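Local coordinates for galactose-binding lectin (Enterobacter cloacae subsp. cloacae, PDB 6YF6), which binds a fucoside at a calcium site and is probably a sugar-recognising lectin, this chain being the C-terminal PA-IL-type domain of a longer protein, at residues R87-D92 against Q118-V123. Numbering follows the deposited sequence.
Sequences RADGKD and QAELAV
The Asp89 carboxylate lies against the backbone of Ala119 and Glu120: Glu120 N reaches OD1 at 2.8 Å from above the carboxylate plane, 38° out of it, in a nearly straight bond, while OD2 rests 3.7 Å from Ala119 CB. A water donates to both OD2 and Gln118 O, so OD1 is tied to the strand directly and OD2 through water. With CG beside its own N (chi1 -69°), Asp89 takes the place of a backbone acceptor where strand 83-88 gives out. The guanidinium of Arg87, by contrast, turns away from 118-123. At its edge and in its plane sits Asp92 OD1, gripped side-on by NE at 3.0 Å and by NH2 at 3.3 Å; NH1 forms a salt bridge with Glu51. In the backbone ladder, Arg87 and Ala122 are a hydrogen-bonded antiparallel pair, Arg87 N to Ala122 O and Ala122 N to Arg87 O, both 2.9 Å, and Asp89 N continues to Glu120 O at 2.7 Å. A second water links that same oxygen to Gly90 N. On the face turned to the other sheet, Leu121 CD2 packs on Ala88 CB at 3.6 Å, both residues touching Phe112; Leu121 also meets Trp19 of the second subunit. Asp89 and Gly90, both with positive phi, are central in the type I' turn from Ala88 to Lys91, a two-residue beta hairpin joining strand 83-88, inside its sheet of the beta sandwich, to 91-98, outermost within this chain.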
ATOM      1  N   ARG A  87      18.975  -2.952   7.264  1.00 24.88           N
ATOM      2  CA  ARG A  87      20.381  -2.610   7.429  1.00 26.74           C
ATOM      3  C   ARG A  87      20.803  -1.660   6.320  1.00 27.40           C
ATOM      4  O   ARG A  87      20.384  -1.809   5.169  1.00 28.48           O
ATOM      5  CB  ARG A  87      21.245  -3.876   7.417  1.00 28.68           C
ATOM      6  CG  ARG A  87      22.725  -3.649   7.676  1.00 30.32           C
ATOM      7  CD  ARG A  87      23.454  -4.981   7.816  1.00 32.77           C
ATOM      8  NE  ARG A  87      22.955  -5.754   8.951  1.00 33.13           N
ATOM      9  CZ  ARG A  87      23.048  -7.076   9.069  1.00 34.18           C
ATOM     10  NH1 ARG A  87      23.624  -7.802   8.119  1.00 33.86           N
ATOM     11  NH2 ARG A  87      22.556  -7.674  10.145  1.00 37.21           N
ATOM     12  N   ALA A  88      21.627  -0.671   6.669  1.00 27.20           N
ATOM     13  CA  ALA A  88      22.111   0.307   5.700  1.00 24.73           C
ATOM     14  C   ALA A  88      23.573   0.612   5.977  1.00 26.28           C
ATOM     15  O   ALA A  88      23.917   1.071   7.071  1.00 29.92           O
ATOM     16  CB  ALA A  88      21.282   1.592   5.751  1.00 22.02           C
ATOM     17  N   ASP A  89      24.423   0.380   4.975  1.00 26.83           N
ATOM     18  CA  ASP A  89      25.862   0.600   5.106  1.00 30.07           C
ATOM     19  C   ASP A  89      26.400  -0.124   6.335  1.00 34.93           C
ATOM     20  O   ASP A  89      27.215   0.405   7.096  1.00 37.53           O
ATOM     21  CB  ASP A  89      26.185   2.093   5.153  1.00 31.42           C
ATOM     22  CG  ASP A  89      25.936   2.778   3.821  1.00 30.88           C
ATOM     23  OD1 ASP A  89      26.065   2.096   2.779  1.00 31.34           O
ATOM     24  OD2 ASP A  89      25.607   3.985   3.815  1.00 30.32           O
ATOM     25  N   GLY A  90      25.928  -1.356   6.527  1.00 35.67           N
ATOM     26  CA  GLY A  90      26.381  -2.202   7.608  1.00 38.52           C
ATOM     27  C   GLY A  90      25.769  -1.907   8.958  1.00 36.84           C
ATOM     28  O   GLY A  90      26.041  -2.642   9.915  1.00 37.67           O
ATOM     29  N   LYS A  91      24.955  -0.864   9.070  1.00 34.55           N
ATOM     30  CA  LYS A  91      24.376  -0.454  10.340  1.00 33.95           C
ATOM     31  C   LYS A  91      22.929  -0.920  10.413  1.00 29.91           C
ATOM     32  O   LYS A  91      22.137  -0.649   9.503  1.00 30.24           O
ATOM     33  CB  LYS A  91      24.452   1.065  10.498  1.00 33.80           C
ATOM     34  CG  LYS A  91      23.993   1.581  11.848  1.00 38.63           C
ATOM     35  CD  LYS A  91      23.932   3.108  11.853  1.00 43.53           C
ATOM     36  CE  LYS A  91      23.353   3.653  13.152  1.00 49.98           C
ATOM     37  NZ  LYS A  91      23.890   2.954  14.350  1.00 56.06           N
ATOM     38  N   ASP A  92      22.590  -1.629  11.486  1.00 30.35           N
ATOM     39  CA  ASP A  92      21.202  -2.005  11.723  1.00 28.58           C
ATOM     40  C   ASP A  92      20.385  -0.745  12.005  1.00 27.79           C
ATOM     41  O   ASP A  92      20.652  -0.036  12.981  1.00 28.19           O
ATOM     42  CB  ASP A  92      21.110  -2.986  12.887  1.00 35.38           C
ATOM     43  CG  ASP A  92      21.763  -4.328  12.576  1.00 39.79           C
ATOM     44  OD1 ASP A  92      21.524  -4.875  11.476  1.00 39.14           O
ATOM     45  OD2 ASP A  92      22.516  -4.834  13.436  1.00 45.03           O
ATOM     46  N   GLN A 118      25.557   6.970  -2.646  1.00 32.54           N
ATOM     47  CA  GLN A 118      24.851   5.699  -2.611  1.00 31.65           C
ATOM     48  C   GLN A 118      24.958   5.083  -1.225  1.00 31.17           C
ATOM     49  O   GLN A 118      25.802   5.466  -0.411  1.00 32.19           O
ATOM     50  CB  GLN A 118      25.397   4.727  -3.663  1.00 34.18           C
ATOM     51  CG  GLN A 118      26.876   4.414  -3.504  1.00 37.69           C
ATOM     52  CD  GLN A 118      27.406   3.537  -4.619  1.00 41.79           C
ATOM     53  OE1 GLN A 118      27.136   3.781  -5.796  1.00 43.57           O
ATOM     54  NE2 GLN A 118      28.166   2.508  -4.257  1.00 43.16           N
ATOM     55  N   ALA A 119      24.081   4.113  -0.974  1.00 29.36           N
ATOM     56  CA  ALA A 119      24.063   3.363   0.272  1.00 27.90           C
ATOM     57  C   ALA A 119      23.792   1.901  -0.038  1.00 26.45           C
ATOM     58  O   ALA A 119      23.009   1.585  -0.939  1.00 27.83           O
ATOM     59  CB  ALA A 119      22.997   3.892   1.239  1.00 25.40           C
ATOM     60  N   GLU A 120      24.447   1.016   0.707  1.00 26.54           N
ATOM     61  CA  GLU A 120      24.256  -0.424   0.565  1.00 28.62           C
ATOM     62  C   GLU A 120      23.156  -0.848   1.531  1.00 25.27           C
ATOM     63  O   GLU A 120      23.344  -0.816   2.752  1.00 26.05           O
ATOM     64  CB  GLU A 120      25.560  -1.169   0.834  1.00 38.47           C
ATOM     65  CG  GLU A 120      26.618  -0.955  -0.246  1.00 54.57           C
ATOM     66  CD  GLU A 120      27.915  -1.695   0.036  1.00 73.67           C
ATOM     67  OE1 GLU A 120      27.864  -2.912   0.312  1.00 80.21           O
ATOM     68  OE2 GLU A 120      28.988  -1.059  -0.024  1.00 82.27           O
ATOM     69  N   LEU A 121      22.007  -1.230   0.984  1.00 24.22           N
ATOM     70  CA  LEU A 121      20.846  -1.609   1.774  1.00 24.90           C
ATOM     71  C   LEU A 121      20.677  -3.120   1.772  1.00 26.38           C
ATOM     72  O   LEU A 121      20.922  -3.784   0.760  1.00 27.82           O
ATOM     73  CB  LEU A 121      19.578  -0.957   1.226  1.00 24.59           C
ATOM     74  CG  LEU A 121      19.627   0.565   1.097  1.00 27.71           C
ATOM     75  CD1 LEU A 121      18.314   1.086   0.530  1.00 27.94           C
ATOM     76  CD2 LEU A 121      19.945   1.202   2.447  1.00 28.99           C
ATOM     77  N   ALA A 122      20.236  -3.659   2.903  1.00 27.53           N
ATOM     78  CA  ALA A 122      19.954  -5.081   2.994  1.00 28.11           C
ATOM     79  C   ALA A 122      18.777  -5.296   3.931  1.00 25.78           C
ATOM     80  O   ALA A 122      18.698  -4.671   4.991  1.00 26.31           O
ATOM     81  CB  ALA A 122      21.176  -5.864   3.487  1.00 29.40           C
ATOM     82  N   VAL A 123      17.856  -6.160   3.511  1.00 24.32           N
ATOM     83  CA  VAL A 123      16.829  -6.702   4.391  1.00 23.12           C
ATOM     84  C   VAL A 123      17.403  -7.952   5.044  1.00 23.57           C
ATOM     85  O   VAL A 123      18.015  -8.788   4.369  1.00 25.27           O
ATOM     86  CB  VAL A 123      15.543  -7.014   3.612  1.00 23.32           C
ATOM     87  CG1 VAL A 123      14.476  -7.568   4.540  1.00 25.99           C
ATOM     88  CG2 VAL A 123      15.037  -5.765   2.901  1.00 22.27           C
TER
HETATM   89  O   HOH W   1      25.567   6.346   2.214  1.00 32.06           O
HETATM   90  O   HOH W   2      24.162  -2.786   4.607  1.00 41.84           O